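DNA repair protein MmcB-related protein (Silicibacter pomeroyi, PDB 3DNX) is of unknown function but belongs to the MmcB-like family of the PDDEXK nuclease clan and is probably linked to DNA repair. Local coordinates at residues Glu53-Glu58 with Cys79-Trp84. Sequence-based numbering, arbitrary orientation.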
ATOM      1  N   GLU A  53      -2.251   8.855 -10.849  1.00 35.39           N
ATOM      2  CA  GLU A  53      -1.902   8.361 -12.192  1.00 36.06           C
ATOM      3  C   GLU A  53      -1.517   6.856 -12.077  1.00 34.85           C
ATOM      4  O   GLU A  53      -0.871   6.444 -11.111  1.00 34.55           O
ATOM      5  CB  GLU A  53      -0.745   9.196 -12.770  1.00 36.91           C
ATOM      6  CG  GLU A  53      -0.909  10.765 -12.682  1.00 42.02           C
ATOM      7  CD  GLU A  53      -0.158  11.439 -11.479  1.00 46.63           C
ATOM      8  OE1 GLU A  53       0.571  12.439 -11.660  1.00 54.54           O
ATOM      9  OE2 GLU A  53      -0.275  10.990 -10.354  1.00 41.20           O
ATOM     10  N   ILE A  54      -1.982   6.022 -13.002  1.00 32.72           N
ATOM     11  CA  ILE A  54      -1.675   4.586 -12.969  1.00 31.02           C
ATOM     12  C   ILE A  54      -0.836   4.241 -14.212  1.00 30.71           C
ATOM     13  O   ILE A  54      -1.232   4.514 -15.350  1.00 29.10           O
ATOM     14  CB  ILE A  54      -2.969   3.707 -12.885  1.00 31.37           C
ATOM     15  CG1 ILE A  54      -3.681   3.944 -11.546  1.00 33.61           C
ATOM     16  CG2 ILE A  54      -2.647   2.191 -12.983  1.00 29.15           C
ATOM     17  CD1 ILE A  54      -5.160   3.685 -11.617  1.00 36.59           C
ATOM     18  N   TRP A  55       0.344   3.657 -13.953  1.00 30.35           N
ATOM     19  CA  TRP A  55       1.271   3.190 -14.966  1.00 30.78           C
ATOM     20  C   TRP A  55       1.443   1.693 -14.860  1.00 29.52           C
ATOM     21  O   TRP A  55       1.534   1.145 -13.769  1.00 29.52           O
ATOM     22  CB  TRP A  55       2.635   3.826 -14.744  1.00 31.80           C
ATOM     23  CG  TRP A  55       2.718   5.281 -15.059  1.00 32.99           C
ATOM     24  CD1 TRP A  55       1.695   6.149 -15.293  1.00 34.79           C
ATOM     25  CD2 TRP A  55       3.919   6.052 -15.126  1.00 33.33           C
ATOM     26  NE1 TRP A  55       2.184   7.424 -15.484  1.00 35.95           N
ATOM     27  CE2 TRP A  55       3.550   7.383 -15.396  1.00 36.05           C
ATOM     28  CE3 TRP A  55       5.252   5.749 -14.953  1.00 33.32           C
ATOM     29  CZ2 TRP A  55       4.481   8.407 -15.534  1.00 34.77           C
ATOM     30  CZ3 TRP A  55       6.193   6.784 -15.104  1.00 34.80           C
ATOM     31  CH2 TRP A  55       5.783   8.084 -15.388  1.00 35.32           C
ATOM     32  N   VAL A  56       1.439   1.025 -15.993  1.00 29.67           N
ATOM     33  CA  VAL A  56       1.775  -0.375 -16.067  1.00 28.16           C
ATOM     34  C   VAL A  56       3.121  -0.444 -16.781  1.00 28.83           C
ATOM     35  O   VAL A  56       3.322   0.166 -17.864  1.00 26.41           O
ATOM     36  CB  VAL A  56       0.704  -1.168 -16.827  1.00 29.11           C
ATOM     37  CG1 VAL A  56       1.279  -2.505 -17.383  1.00 27.78           C
ATOM     38  CG2 VAL A  56      -0.535  -1.350 -15.929  1.00 28.12           C
ATOM     39  N   ILE A  57       4.041  -1.186 -16.172  1.00 28.50           N
ATOM     40  CA  ILE A  57       5.351  -1.423 -16.757  1.00 29.08           C
ATOM     41  C   ILE A  57       5.581  -2.921 -16.848  1.00 28.55           C
ATOM     42  O   ILE A  57       5.606  -3.630 -15.832  1.00 28.15           O
ATOM     43  CB  ILE A  57       6.497  -0.761 -15.950  1.00 29.43           C
ATOM     44  CG1 ILE A  57       6.260   0.736 -15.847  1.00 31.46           C
ATOM     45  CG2 ILE A  57       7.882  -1.014 -16.583  1.00 30.38           C
ATOM     46  CD1 ILE A  57       5.895   1.150 -14.468  1.00 34.04           C
ATOM     47  N   GLU A  58       5.746  -3.394 -18.086  1.00 26.85           N
ATOM     48  CA  GLU A  58       6.086  -4.757 -18.348  1.00 26.66           C
ATOM     49  C   GLU A  58       7.589  -4.879 -18.554  1.00 28.23           C
ATOM     50  O   GLU A  58       8.149  -4.287 -19.516  1.00 28.33           O
ATOM     51  CB  GLU A  58       5.331  -5.260 -19.593  1.00 26.95           C
ATOM     52  CG  GLU A  58       3.880  -5.506 -19.376  1.00 26.27           C
ATOM     53  CD  GLU A  58       3.631  -6.654 -18.426  1.00 28.92           C
ATOM     54  OE1 GLU A  58       3.751  -7.818 -18.861  1.00 30.37           O
ATOM     55  OE2 GLU A  58       3.314  -6.394 -17.250  1.00 26.72           O
ATOM     56  N   CYS A  79      -4.636   1.134 -17.336  1.00 30.37           N
ATOM     57  CA  CYS A  79      -3.648   2.147 -16.970  1.00 30.52           C
ATOM     58  C   CYS A  79      -3.842   3.461 -17.715  1.00 30.62           C
ATOM     59  O   CYS A  79      -4.577   3.530 -18.681  1.00 30.35           O
ATOM     60  CB  CYS A  79      -2.221   1.619 -17.192  1.00 29.95           C
ATOM     61  SG  CYS A  79      -1.780   1.198 -18.888  1.00 33.52           S
ATOM     62  N   ASP A  80      -3.247   4.521 -17.184  1.00 30.59           N
ATOM     63  CA  ASP A  80      -3.168   5.795 -17.864  1.00 30.05           C
ATOM     64  C   ASP A  80      -2.018   5.771 -18.870  1.00 30.40           C
ATOM     65  O   ASP A  80      -2.160   6.320 -19.948  1.00 30.16           O
ATOM     66  CB  ASP A  80      -2.938   6.928 -16.876  1.00 30.00           C
ATOM     67  CG  ASP A  80      -4.052   7.078 -15.899  1.00 29.91           C
ATOM     68  OD1 ASP A  80      -5.236   7.149 -16.314  1.00 29.20           O
ATOM     69  OD2 ASP A  80      -3.753   7.160 -14.717  1.00 28.27           O
ATOM     70  N   ARG A  81      -0.902   5.128 -18.514  1.00 29.42           N
ATOM     71  CA  ARG A  81       0.278   5.023 -19.369  1.00 30.31           C
ATOM     72  C   ARG A  81       0.851   3.611 -19.258  1.00 30.99           C
ATOM     73  O   ARG A  81       0.905   3.050 -18.179  1.00 30.71           O
ATOM     74  CB  ARG A  81       1.342   6.037 -18.979  1.00 28.64           C
ATOM     75  CG  ARG A  81       0.899   7.487 -19.103  1.00 30.72           C
ATOM     76  CD  ARG A  81       2.074   8.419 -18.977  1.00 30.48           C
ATOM     77  NE  ARG A  81       1.679   9.776 -18.623  1.00 32.15           N
ATOM     78  CZ  ARG A  81       1.751  10.844 -19.412  1.00 32.66           C
ATOM     79  NH1 ARG A  81       1.358  12.020 -18.953  1.00 32.79           N
ATOM     80  NH2 ARG A  81       2.243  10.774 -20.623  1.00 32.58           N
ATOM     81  N   TYR A  82       1.204   3.052 -20.399  1.00 31.70           N
ATOM     82  CA  TYR A  82       1.804   1.719 -20.552  1.00 31.79           C
ATOM     83  C   TYR A  82       3.230   1.805 -21.094  1.00 32.08           C
ATOM     84  O   TYR A  82       3.507   2.497 -22.115  1.00 31.39           O
ATOM     85  CB  TYR A  82       0.961   0.869 -21.519  1.00 32.61           C
ATOM     86  CG  TYR A  82       1.569  -0.472 -21.754  1.00 31.46           C
ATOM     87  CD1 TYR A  82       1.338  -1.512 -20.883  1.00 35.19           C
ATOM     88  CD2 TYR A  82       2.389  -0.705 -22.871  1.00 34.21           C
ATOM     89  CE1 TYR A  82       1.925  -2.755 -21.076  1.00 34.13           C
ATOM     90  CE2 TYR A  82       2.992  -1.929 -23.063  1.00 34.41           C
ATOM     91  CZ  TYR A  82       2.717  -2.961 -22.176  1.00 35.70           C
ATOM     92  OH  TYR A  82       3.282  -4.193 -22.352  1.00 36.52           O
ATOM     93  N   PHE A  83       4.147   1.120 -20.398  1.00 32.04           N
ATOM     94  CA  PHE A  83       5.587   1.120 -20.694  1.00 31.79           C
ATOM     95  C   PHE A  83       6.123  -0.290 -20.759  1.00 32.70           C
ATOM     96  O   PHE A  83       5.652  -1.201 -20.028  1.00 30.72           O
ATOM     97  CB  PHE A  83       6.450   1.773 -19.615  1.00 31.81           C
ATOM     98  CG  PHE A  83       6.110   3.207 -19.311  1.00 30.72           C
ATOM     99  CD1 PHE A  83       6.921   4.241 -19.728  1.00 31.33           C
ATOM    100  CD2 PHE A  83       4.979   3.505 -18.555  1.00 31.26           C
ATOM    101  CE1 PHE A  83       6.611   5.566 -19.411  1.00 31.56           C
ATOM    102  CE2 PHE A  83       4.670   4.810 -18.231  1.00 28.69           C
ATOM    103  CZ  PHE A  83       5.472   5.844 -18.675  1.00 31.86           C
ATOM    104  N   TRP A  84       7.138  -0.447 -21.617  1.00 31.67           N
ATOM    105  CA  TRP A  84       8.067  -1.566 -21.541  1.00 32.90           C
ATOM    106  C   TRP A  84       9.278  -1.164 -20.723  1.00 32.20           C
ATOM    107  O   TRP A  84       9.629   0.003 -20.701  1.00 32.23           O
ATOM    108  CB  TRP A  84       8.513  -2.000 -22.920  1.00 34.68           C
ATOM    109  CG  TRP A  84       7.400  -2.335 -23.844  1.00 34.01           C
ATOM    110  CD1 TRP A  84       6.825  -1.502 -24.736  1.00 36.49           C
ATOM    111  CD2 TRP A  84       6.728  -3.599 -23.967  1.00 34.58           C
ATOM    112  NE1 TRP A  84       5.830  -2.169 -25.429  1.00 37.61           N
ATOM    113  CE2 TRP A  84       5.744  -3.449 -24.943  1.00 35.18           C
ATOM    114  CE3 TRP A  84       6.869  -4.840 -23.331  1.00 36.93           C
ATOM    115  CZ2 TRP A  84       4.915  -4.499 -25.326  1.00 37.41           C
ATOM    116  CZ3 TRP A  84       6.037  -5.871 -23.693  1.00 37.27           C
ATOM    117  CH2 TRP A  84       5.073  -5.697 -24.665  1.00 36.57           C
TER
HETATM  118  O   HOH W   1       0.496  10.062 -16.035  1.00 40.94           O
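Trp55 sets its CG anti to the carbonyl carbon, beside the backbone N (chi1 -71°), and Arg81 and Phe83 do the same, which brings the indole next to both on the face these residues share in a parallel strand pair. Phe83 CE2 lies over one face of the indole, toward its rim and 3.4 Å from Trp55 CD2, and the phenyl plane is inclined 39° to the six-membered ring. Arg81 runs alongside the same indole; its CB makes a CH-pi contact 4.0 Å from the centroid of the Trp55 five-membered ring. A water in both planes accepts one bond from the indole NE1 and another from the guanidinium NE, while Arg81 NH2 bonds to Ala115 O. An alanine in place of Trp55 would probably leave a gap beside Phe83 and deprive that water of one donor. On the opposite face, Val56 CG1 lies 3.6 Å from Tyr82 CD1, while Val56 CG2 meets Cys79 CB. Backbone bonds run from Val56 N to Arg81 O, Phe83 N to Val56 O and Glu58 N to Phe83 O. Where the pairing begins, Ile54 O accepts from both Asp80 N and Arg81 N, and Ile54 N donates to Asp80 OD2 at 2.7 Å, an oxygen that also forms a salt bridge with Arg125. These neighbouring central strands belong to a beta-alpha-beta unit with helix 63-68 in the crossover; strands 43-48 and 100-104 flank the pair, and helix 12-26 packs against Trp55 and Ile57.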